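Local coordinates for uncharacterized protein DSY3957 (Desulfitobacterium hafniense, PDB 3HXL), which probably forms the contractile sheath around the tail tube of a phage or phage-like particle, at residues Q340-I353 and A422-R434. Residues are numbered along the deposited sequence; the frame is centred on the assembly and turned at random.
Sequences QFAKNRVIRVLDGI and AWPVDSIEKIYVR
D426 is held by R345 through its carboxylate and by K343 through its backbone carbonyl. R345 NE makes a salt bridge to D426 OD1 at 3.3 Å, brought there by a bend at chi3 (52°) that sets NE beside the carboxylate. The guanidinium and carboxylate planes are turned 44° apart, while V425 CG2 packs over one face of the guanidinium. K343 runs past D426 in the opposite direction, and its NZ donates to D426 O (3.3 Å) from above the carbonyl plane. From the 3-10 segment before the helix, Q340 NE2 donates to E429 OE2 at 3.0 Å; the acceptor lies in the plane of the amide, but the amide comes in from above the carboxylate. Segment 423-430 is the loop of a β-hairpin formed by strands 415-422 and 431-438, the latter an outermost strand of the three-stranded antiparallel sheet in the C-terminal sheath domain. Helix 344-364 packs beside it, its first turns running at 21° to strand 431-434. Apolar contacts fill the space between. I431 CD1 meets L350 CD1 tip to tip at 3.9 Å and also touches V346 CG1, whereas V346 CG2 lies against D426 OD2 (3.2 Å) and also packs on P424 CB. Farther along, I353 directs CD1 to A422 CB and CG2 to V433 CG1, and it also packs on Y386 and L390 of helix 373-392.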
# COMPACT_ATOMS: atom_id res chain seq x y z
N GLN A 340 -2.48 19.67 16.38
CA GLN A 340 -2.39 19.72 14.93
C GLN A 340 -1.77 18.45 14.36
O GLN A 340 -2.10 18.03 13.25
CB GLN A 340 -1.58 20.95 14.48
CG GLN A 340 -0.21 21.08 15.11
CD GLN A 340 -0.21 21.91 16.39
OE1 GLN A 340 -1.03 21.70 17.28
NE2 GLN A 340 0.72 22.87 16.48
N PHE A 341 -0.87 17.82 15.12
CA PHE A 341 -0.23 16.60 14.67
C PHE A 341 -1.18 15.40 14.54
O PHE A 341 -0.82 14.38 13.96
CB PHE A 341 0.95 16.22 15.59
CG PHE A 341 2.17 17.08 15.38
CD1 PHE A 341 2.28 18.32 15.98
CD2 PHE A 341 3.19 16.65 14.54
CE1 PHE A 341 3.40 19.13 15.76
CE2 PHE A 341 4.31 17.45 14.30
CZ PHE A 341 4.41 18.69 14.91
N ALA A 342 -2.38 15.54 15.08
CA ALA A 342 -3.37 14.46 15.01
C ALA A 342 -4.09 14.46 13.66
O ALA A 342 -4.76 13.48 13.31
CB ALA A 342 -4.38 14.60 16.14
N LYS A 343 -3.96 15.55 12.92
CA LYS A 343 -4.61 15.68 11.61
C LYS A 343 -3.73 15.08 10.53
O LYS A 343 -2.58 15.47 10.36
CB LYS A 343 -4.90 17.16 11.31
CG LYS A 343 -5.80 17.82 12.36
CD LYS A 343 -6.02 19.31 12.10
CE LYS A 343 -6.89 19.94 13.19
NZ LYS A 343 -7.09 21.41 13.01
N ASN A 344 -4.28 14.13 9.78
CA ASN A 344 -3.49 13.47 8.75
C ASN A 344 -3.00 14.37 7.63
O ASN A 344 -1.94 14.12 7.05
CB ASN A 344 -4.26 12.26 8.22
CG ASN A 344 -4.32 11.15 9.25
OD1 ASN A 344 -3.31 10.85 9.89
ND2 ASN A 344 -5.50 10.54 9.42
N ARG A 345 -3.74 15.44 7.33
CA ARG A 345 -3.28 16.36 6.29
C ARG A 345 -2.03 17.09 6.81
O ARG A 345 -1.12 17.37 6.04
CB ARG A 345 -4.36 17.39 5.93
CG ARG A 345 -3.80 18.52 5.06
CD ARG A 345 -4.89 19.31 4.36
NE ARG A 345 -5.91 19.79 5.28
CZ ARG A 345 -6.96 20.52 4.92
NH1 ARG A 345 -7.12 20.86 3.64
NH2 ARG A 345 -7.85 20.89 5.83
N VAL A 346 -2.00 17.39 8.10
CA VAL A 346 -0.83 18.06 8.67
C VAL A 346 0.35 17.11 8.53
O VAL A 346 1.45 17.51 8.13
CB VAL A 346 -1.05 18.43 10.16
CG1 VAL A 346 0.27 18.87 10.81
CG2 VAL A 346 -2.07 19.55 10.26
N ILE A 347 0.13 15.84 8.84
CA ILE A 347 1.18 14.85 8.71
C ILE A 347 1.67 14.74 7.26
O ILE A 347 2.86 14.60 7.01
CB ILE A 347 0.71 13.46 9.21
CG1 ILE A 347 0.39 13.52 10.71
CG2 ILE A 347 1.79 12.40 8.96
CD1 ILE A 347 1.53 14.07 11.56
N ARG A 348 0.74 14.81 6.30
CA ARG A 348 1.14 14.74 4.89
C ARG A 348 2.04 15.90 4.50
O ARG A 348 3.03 15.71 3.79
CB ARG A 348 -0.08 14.71 3.96
CG ARG A 348 -0.80 13.35 3.89
CD ARG A 348 -1.89 13.34 2.80
NE ARG A 348 -3.19 13.88 3.22
CZ ARG A 348 -4.03 13.26 4.04
NH1 ARG A 348 -3.73 12.07 4.54
NH2 ARG A 348 -5.20 13.82 4.34
N VAL A 349 1.71 17.11 4.94
CA VAL A 349 2.55 18.24 4.57
C VAL A 349 3.93 18.16 5.24
O VAL A 349 4.95 18.44 4.61
CB VAL A 349 1.88 19.59 4.88
CG1 VAL A 349 1.46 19.66 6.33
CG2 VAL A 349 2.84 20.73 4.54
N LEU A 350 3.95 17.76 6.51
CA LEU A 350 5.21 17.65 7.23
C LEU A 350 6.05 16.48 6.71
O LEU A 350 7.28 16.61 6.58
CB LEU A 350 4.96 17.50 8.73
CG LEU A 350 4.27 18.69 9.40
CD1 LEU A 350 4.26 18.48 10.91
CD2 LEU A 350 5.00 20.00 9.06
N ASP A 351 5.42 15.35 6.42
CA ASP A 351 6.16 14.21 5.89
C ASP A 351 6.69 14.60 4.51
O ASP A 351 7.77 14.17 4.10
CB ASP A 351 5.26 12.96 5.77
CG ASP A 351 4.92 12.36 7.13
OD1 ASP A 351 5.40 12.87 8.16
OD2 ASP A 351 4.15 11.36 7.16
N GLY A 352 5.92 15.42 3.80
CA GLY A 352 6.35 15.87 2.48
C GLY A 352 7.60 16.73 2.59
O GLY A 352 8.54 16.59 1.80
N ILE A 353 7.61 17.62 3.57
CA ILE A 353 8.76 18.49 3.79
C ILE A 353 9.96 17.62 4.11
O ILE A 353 11.05 17.81 3.56
CB ILE A 353 8.51 19.46 4.95
CG1 ILE A 353 7.49 20.53 4.52
CG2 ILE A 353 9.81 20.11 5.40
CD1 ILE A 353 7.09 21.48 5.64
N ALA A 422 6.51 26.83 9.20
CA ALA A 422 5.52 26.40 8.22
C ALA A 422 4.17 26.44 8.90
O ALA A 422 4.02 25.96 10.03
CB ALA A 422 5.83 24.99 7.75
N TRP A 423 3.19 27.01 8.22
CA TRP A 423 1.85 27.11 8.77
C TRP A 423 0.87 26.29 7.93
O TRP A 423 0.42 26.75 6.88
CB TRP A 423 1.41 28.58 8.78
CG TRP A 423 0.58 28.95 9.96
CD1 TRP A 423 -0.41 28.20 10.54
CD2 TRP A 423 0.65 30.17 10.70
NE1 TRP A 423 -0.96 28.89 11.60
CE2 TRP A 423 -0.33 30.10 11.72
CE3 TRP A 423 1.44 31.32 10.61
CZ2 TRP A 423 -0.54 31.14 12.63
CZ3 TRP A 423 1.23 32.36 11.52
CH2 TRP A 423 0.25 32.25 12.52
N PRO A 424 0.55 25.07 8.37
CA PRO A 424 -0.38 24.21 7.62
C PRO A 424 -1.74 24.90 7.54
O PRO A 424 -2.18 25.52 8.51
CB PRO A 424 -0.44 22.94 8.47
CG PRO A 424 0.92 22.89 9.09
CD PRO A 424 1.13 24.33 9.51
N VAL A 425 -2.41 24.77 6.40
CA VAL A 425 -3.72 25.39 6.23
C VAL A 425 -4.72 24.97 7.30
O VAL A 425 -5.51 25.79 7.77
CB VAL A 425 -4.31 25.06 4.85
CG1 VAL A 425 -3.55 25.80 3.77
CG2 VAL A 425 -4.24 23.56 4.61
N ASP A 426 -4.69 23.70 7.67
CA ASP A 426 -5.61 23.20 8.69
C ASP A 426 -4.96 23.27 10.07
O ASP A 426 -4.85 22.27 10.78
CB ASP A 426 -6.03 21.76 8.36
CG ASP A 426 -4.85 20.81 8.26
OD1 ASP A 426 -3.87 21.14 7.55
OD2 ASP A 426 -4.92 19.73 8.88
N SER A 427 -4.52 24.47 10.44
CA SER A 427 -3.87 24.69 11.72
C SER A 427 -3.67 26.19 11.95
O SER A 427 -3.12 26.88 11.10
CB SER A 427 -2.51 23.98 11.74
OG SER A 427 -1.85 24.14 12.98
N ILE A 428 -4.14 26.68 13.09
CA ILE A 428 -4.00 28.10 13.40
C ILE A 428 -2.75 28.36 14.23
O ILE A 428 -2.65 29.37 14.94
CB ILE A 428 -5.23 28.64 14.18
CG1 ILE A 428 -5.34 27.96 15.55
CG2 ILE A 428 -6.49 28.43 13.35
CD1 ILE A 428 -5.65 26.47 15.50
N GLU A 429 -1.80 27.44 14.14
CA GLU A 429 -0.55 27.56 14.88
C GLU A 429 0.62 27.17 13.97
O GLU A 429 0.56 26.14 13.29
CB GLU A 429 -0.60 26.66 16.11
CG GLU A 429 0.61 26.74 17.00
CD GLU A 429 0.41 26.00 18.31
OE1 GLU A 429 -0.47 26.42 19.10
OE2 GLU A 429 1.12 25.00 18.55
N LYS A 430 1.66 28.00 13.95
CA LYS A 430 2.84 27.76 13.12
C LYS A 430 3.62 26.56 13.62
O LYS A 430 3.59 26.23 14.80
CB LYS A 430 3.76 28.98 13.13
CG LYS A 430 3.06 30.31 13.36
CD LYS A 430 4.03 31.49 13.27
CE LYS A 430 5.12 31.44 14.34
NZ LYS A 430 6.03 32.61 14.23
N ILE A 431 4.34 25.90 12.71
CA ILE A 431 5.15 24.75 13.09
C ILE A 431 6.62 25.04 12.81
O ILE A 431 6.97 25.51 11.73
CB ILE A 431 4.71 23.48 12.34
CG1 ILE A 431 3.30 23.08 12.78
CG2 ILE A 431 5.70 22.34 12.60
CD1 ILE A 431 2.73 21.90 12.04
N TYR A 432 7.46 24.77 13.80
CA TYR A 432 8.90 24.97 13.70
C TYR A 432 9.54 23.78 12.99
O TYR A 432 9.28 22.63 13.34
CB TYR A 432 9.51 25.13 15.10
CG TYR A 432 11.02 25.14 15.14
CD1 TYR A 432 11.75 26.20 14.60
CD2 TYR A 432 11.72 24.09 15.73
CE1 TYR A 432 13.15 26.20 14.63
CE2 TYR A 432 13.11 24.07 15.76
CZ TYR A 432 13.82 25.13 15.22
OH TYR A 432 15.20 25.11 15.26
N VAL A 433 10.37 24.07 12.00
CA VAL A 433 11.04 23.03 11.22
C VAL A 433 12.55 23.24 11.34
O VAL A 433 13.07 24.30 10.97
CB VAL A 433 10.65 23.11 9.73
CG1 VAL A 433 11.36 22.02 8.95
CG2 VAL A 433 9.15 22.98 9.59
N ARG A 434 13.24 22.23 11.85
CA ARG A 434 14.69 22.31 12.02
C ARG A 434 15.35 21.23 11.18
O ARG A 434 15.06 20.05 11.33
CB ARG A 434 15.06 22.13 13.49
CG ARG A 434 16.56 22.19 13.77
CD ARG A 434 16.87 21.74 15.19
NE ARG A 434 18.26 21.97 15.55
CZ ARG A 434 18.80 23.17 15.71
NH1 ARG A 434 20.08 23.29 16.04
NH2 ARG A 434 18.06 24.26 15.55